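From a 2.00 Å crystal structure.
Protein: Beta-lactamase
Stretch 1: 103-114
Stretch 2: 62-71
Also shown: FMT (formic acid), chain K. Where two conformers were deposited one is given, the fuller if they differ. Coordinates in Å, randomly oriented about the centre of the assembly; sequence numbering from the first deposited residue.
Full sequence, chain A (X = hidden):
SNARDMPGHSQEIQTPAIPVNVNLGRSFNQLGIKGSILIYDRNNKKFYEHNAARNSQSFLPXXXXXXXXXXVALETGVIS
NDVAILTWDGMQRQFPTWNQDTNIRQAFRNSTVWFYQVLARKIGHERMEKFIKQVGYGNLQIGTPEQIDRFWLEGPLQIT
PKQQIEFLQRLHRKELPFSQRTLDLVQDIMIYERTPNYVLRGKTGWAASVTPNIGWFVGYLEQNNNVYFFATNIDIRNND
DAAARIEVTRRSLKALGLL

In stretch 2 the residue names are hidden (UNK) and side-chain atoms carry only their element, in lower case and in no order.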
# COMPACT_ATOMS: atom_id res chain seq x y z
N ASN A 103 4.62 13.81 -10.82
CA ASN A 103 4.08 12.74 -11.63
C ASN A 103 3.74 11.59 -10.70
O ASN A 103 3.97 11.66 -9.48
CB ASN A 103 5.07 12.33 -12.74
CG ASN A 103 6.40 11.80 -12.20
OD1 ASN A 103 6.44 11.03 -11.25
ND2 ASN A 103 7.50 12.19 -12.85
N ILE A 104 3.21 10.50 -11.26
CA ILE A 104 2.69 9.45 -10.39
C ILE A 104 3.82 8.71 -9.68
O ILE A 104 3.64 8.23 -8.55
CB ILE A 104 1.76 8.50 -11.18
CG1 ILE A 104 0.92 7.64 -10.23
CG2 ILE A 104 2.54 7.61 -12.15
CD1 ILE A 104 -0.15 6.82 -10.94
N ARG A 105 4.99 8.60 -10.31
CA ARG A 105 6.11 7.93 -9.66
C ARG A 105 6.57 8.71 -8.43
O ARG A 105 6.81 8.12 -7.37
CB ARG A 105 7.28 7.74 -10.63
CG ARG A 105 8.53 7.17 -9.95
CD ARG A 105 9.69 6.97 -10.93
NE ARG A 105 9.43 5.85 -11.83
CZ ARG A 105 8.97 5.99 -13.07
NH1 ARG A 105 8.73 7.20 -13.57
NH2 ARG A 105 8.76 4.91 -13.81
N GLN A 106 6.72 10.03 -8.56
CA GLN A 106 7.15 10.83 -7.43
C GLN A 106 6.02 11.04 -6.43
O GLN A 106 6.28 11.11 -5.22
CB GLN A 106 7.72 12.17 -7.92
CG GLN A 106 8.96 12.04 -8.84
CD GLN A 106 10.06 11.20 -8.21
OE1 GLN A 106 10.48 11.45 -7.07
NE2 GLN A 106 10.53 10.19 -8.93
N ALA A 107 4.77 11.13 -6.90
CA ALA A 107 3.65 11.21 -5.96
C ALA A 107 3.56 9.94 -5.12
O ALA A 107 3.27 9.99 -3.92
CB ALA A 107 2.34 11.46 -6.71
N PHE A 108 3.79 8.78 -5.75
CA PHE A 108 3.86 7.53 -5.01
C PHE A 108 5.00 7.56 -3.99
O PHE A 108 4.81 7.23 -2.82
CB PHE A 108 4.04 6.36 -5.98
CG PHE A 108 3.77 5.00 -5.39
CD1 PHE A 108 4.79 4.26 -4.81
CD2 PHE A 108 2.48 4.46 -5.42
CE1 PHE A 108 4.54 3.01 -4.26
CE2 PHE A 108 2.23 3.20 -4.87
CZ PHE A 108 3.26 2.48 -4.30
N ARG A 109 6.19 7.96 -4.44
CA ARG A 109 7.35 8.05 -3.56
C ARG A 109 7.09 8.98 -2.37
O ARG A 109 7.49 8.68 -1.23
CB ARG A 109 8.56 8.54 -4.36
CG ARG A 109 9.82 8.83 -3.56
CD ARG A 109 10.85 9.52 -4.45
NE ARG A 109 12.13 9.69 -3.77
CZ ARG A 109 13.15 10.39 -4.26
NH1 ARG A 109 13.03 11.01 -5.43
NH2 ARG A 109 14.28 10.48 -3.58
N ASN A 110 6.43 10.11 -2.61
CA ASN A 110 6.27 11.16 -1.61
C ASN A 110 4.95 11.08 -0.86
O ASN A 110 4.68 11.96 -0.04
CB ASN A 110 6.39 12.54 -2.27
CG ASN A 110 7.76 12.78 -2.88
OD1 ASN A 110 8.77 12.28 -2.39
ND2 ASN A 110 7.80 13.56 -3.96
N SER A 111 4.12 10.06 -1.12
CA SER A 111 2.79 9.94 -0.52
C SER A 111 1.97 11.21 -0.75
O SER A 111 1.27 11.69 0.15
CB SER A 111 2.88 9.60 0.97
OG SER A 111 3.52 8.36 1.19
N THR A 112 2.05 11.76 -1.96
CA THR A 112 1.44 13.05 -2.28
C THR A 112 -0.06 12.88 -2.47
O THR A 112 -0.53 12.54 -3.56
CB THR A 112 2.10 13.65 -3.52
OG1 THR A 112 3.52 13.66 -3.32
CG2 THR A 112 1.62 15.08 -3.76
N VAL A 113 -0.82 13.14 -1.40
CA VAL A 113 -2.25 12.84 -1.38
C VAL A 113 -3.00 13.62 -2.46
O VAL A 113 -3.88 13.07 -3.15
CB VAL A 113 -2.84 13.13 0.01
CG1 VAL A 113 -4.36 12.94 -0.00
CG2 VAL A 113 -2.20 12.21 1.07
N TRP A 114 -2.70 14.91 -2.63
CA TRP A 114 -3.50 15.72 -3.55
C TRP A 114 -3.45 15.18 -4.98
O TRP A 114 -4.45 15.24 -5.69
CB TRP A 114 -3.08 17.19 -3.51
CG TRP A 114 -1.71 17.51 -4.09
CD1 TRP A 114 -0.57 17.78 -3.39
CD2 TRP A 114 -1.37 17.63 -5.48
NE1 TRP A 114 0.47 18.05 -4.26
CE2 TRP A 114 0.00 17.96 -5.55
CE3 TRP A 114 -2.09 17.49 -6.68
CZ2 TRP A 114 0.67 18.15 -6.76
CZ3 TRP A 114 -1.42 17.68 -7.88
CH2 TRP A 114 -0.06 18.00 -7.92
N UNK A 62 -5.38 4.16 3.98
CA UNK A 62 -4.55 5.35 3.85
C UNK A 62 -3.73 5.27 2.57
O UNK A 62 -4.24 4.82 1.53
c UNK A 62 -3.64 5.52 5.07
N UNK A 63 -2.45 5.65 2.63
CA UNK A 63 -1.65 5.73 1.42
C UNK A 63 -1.39 4.38 0.76
O UNK A 63 -0.95 4.37 -0.39
c UNK A 63 -0.30 6.40 1.71
o UNK A 63 -0.46 7.81 1.78
N UNK A 64 -1.62 3.25 1.44
CA UNK A 64 -1.48 1.97 0.73
C UNK A 64 -2.46 1.86 -0.42
O UNK A 64 -2.24 1.08 -1.35
c UNK A 64 -0.69 0.86 2.83
c UNK A 64 -1.65 0.77 1.67
o UNK A 64 -3.00 0.69 2.15
N UNK A 65 -3.55 2.62 -0.36
CA UNK A 65 -4.52 2.62 -1.45
C UNK A 65 -3.93 3.18 -2.74
O UNK A 65 -4.49 2.95 -3.81
c UNK A 65 -8.62 2.10 -3.14
c UNK A 65 -7.58 2.17 -2.22
c UNK A 65 -5.76 3.43 -1.04
c UNK A 65 -7.24 4.47 -2.78
c UNK A 65 -6.89 3.36 -2.03
c UNK A 65 -8.28 4.41 -3.70
c UNK A 65 -8.97 3.21 -3.88
N UNK A 66 -2.81 3.90 -2.66
CA UNK A 66 -2.18 4.44 -3.86
C UNK A 66 -1.81 3.33 -4.85
O UNK A 66 -1.75 3.58 -6.06
c UNK A 66 -1.22 6.59 -2.82
c UNK A 66 0.08 7.40 -2.66
n UNK A 66 -0.61 8.92 -0.78
c UNK A 66 -0.20 8.83 -2.21
c UNK A 66 -0.93 5.25 -3.50
N UNK A 67 -1.56 2.11 -4.35
CA UNK A 67 -1.26 1.00 -5.25
C UNK A 67 -2.47 0.71 -6.14
O UNK A 67 -2.36 0.65 -7.37
c UNK A 67 0.45 0.03 -3.66
c UNK A 67 -0.83 -0.24 -4.46
c UNK A 67 -0.65 -1.43 -5.40
c UNK A 67 0.78 -1.08 -2.64
N UNK A 68 -3.64 0.53 -5.52
CA UNK A 68 -4.87 0.31 -6.27
C UNK A 68 -5.22 1.51 -7.13
O UNK A 68 -5.56 1.37 -8.31
c UNK A 68 -9.79 -0.69 -7.19
c UNK A 68 -8.18 0.81 -6.24
c UNK A 68 -6.01 -0.01 -5.29
c UNK A 68 -7.73 -1.53 -6.30
c UNK A 68 -8.96 -1.75 -6.91
c UNK A 68 -7.33 -0.25 -5.96
c UNK A 68 -9.41 0.60 -6.85
N UNK A 69 -5.15 2.71 -6.56
CA UNK A 69 -5.52 3.93 -7.28
C UNK A 69 -4.65 4.12 -8.53
O UNK A 69 -5.15 4.53 -9.58
c UNK A 69 -5.40 5.14 -6.35
n UNK A 69 -6.44 7.27 -5.82
o UNK A 69 -7.01 6.26 -7.75
c UNK A 69 -6.36 6.27 -6.70
N UNK A 70 -3.35 3.81 -8.42
CA UNK A 70 -2.44 3.96 -9.56
C UNK A 70 -2.85 3.04 -10.71
O UNK A 70 -2.81 3.44 -11.88
o UNK A 70 -0.56 4.47 -8.07
c UNK A 70 -1.00 3.64 -9.14
N UNK A 71 -3.21 1.79 -10.39
CA UNK A 71 -3.64 0.84 -11.41
C UNK A 71 -4.86 1.34 -12.15
O UNK A 71 -4.91 1.31 -13.39
c UNK A 71 -3.94 -0.51 -10.75
c UNK A 71 -1.90 -1.84 -11.25
c UNK A 71 -2.73 -1.20 -10.13
c UNK A 71 -3.18 -2.25 -9.10
C FMT K . -3.59 9.35 -0.60
O1 FMT K . -3.56 8.91 -1.72
O2 FMT K . -2.93 8.85 0.31

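Position 62 carries one side-chain carbon and nothing beyond it, out of reach of stretch 1; a lone CB identifies Ala62. Its phi is 51°.

Position 63 has one carbon followed by one oxygen. Its CA-to-CB bond points toward stretch 1, and the oxygen lies 3.9 Å from Ser111 CB. A two-atom side chain ending in oxygen is serine, so this is Ser63, with chi1 in the m well.

At position 64 the first carbon bears both an oxygen and a carbon. Branching of this kind could be read as valine only if the elements were ignored; with one oxygen it is threonine. Thr64 directs its CA-to-CB bond away from stretch 1 and makes no contact there.

Position 65 shows one carbon leading to a ring of six carbons, with no oxygen on the ring. That excludes tyrosine and gives Phe65, out of reach of stretch 1.

Position 66 has four carbons in a row ending in nitrogen, the unbranched chain of lysine. The terminal nitrogen comes within 3.4 Å of Ser111 C, and the first carbon, CB, lies 4.0 Å from Phe108 CD2. Lys66 runs m, t, t, p, and the final turn brings its amine to Ser63: Lys66 NZ donates to Ser63 OG at 2.8 Å.

Position 67 has four carbons, forked at the first, with one arm two carbons long. A fork at CB with unequal arms is isoleucine rather than leucine. Although the CA-to-CB bond of Ile67 points away, its CG1 sits 3.8 Å from Phe108 CZ, near the plane of the ring and at its edge.

Position 68 repeats the pattern of a carbon and a six-carbon ring without oxygen. It is Phe68, and it does not touch stretch 1.

Position 69 has two carbons, the second carrying one oxygen and one nitrogen. This short amide is Asn69; its CA-to-CB bond points sideways and its side chain makes no contact with stretch 1.

Position 70 is again one carbon then one oxygen, with the oxygen 3.7 Å from Ile104 CD1 and 4.0 Å from Phe108 CD2. It is Ser70, whose OG donates to Lys66 O at a very short 2.5 Å.

Position 71 has four carbons forked at the second, which defines leucine. The CA-to-CB bond of Leu71 points away, and the residue makes no contact.

The contact joins two nearly antiparallel helices, 167° between directions and 10.9 Å apart at closest approach of their axes. The nearest CA pairs are Ile104 CA to Ser70 CA at 7.6 Å, Phe108 CA to Lys66 CA at 6.9 Å and Ser111 CA to Ser63 CA at 6.4 Å; the first two are one turn apart on the helices, and the third extends the register just beyond them. No clear hydrogen bond crosses between the stretches; packing against Phe108 and around the lysine chain accounts for much of the 363 Å² buried. The amine finds its polar partners in Ser63 and in the formic acid, with Lys66 NZ donating to FMT O2 at 2.6 Å, while Val113 CG2 lies 4.1 Å from Lys66 NZ.

Stretch 2, residues 62-71: ASTFKIFNSL
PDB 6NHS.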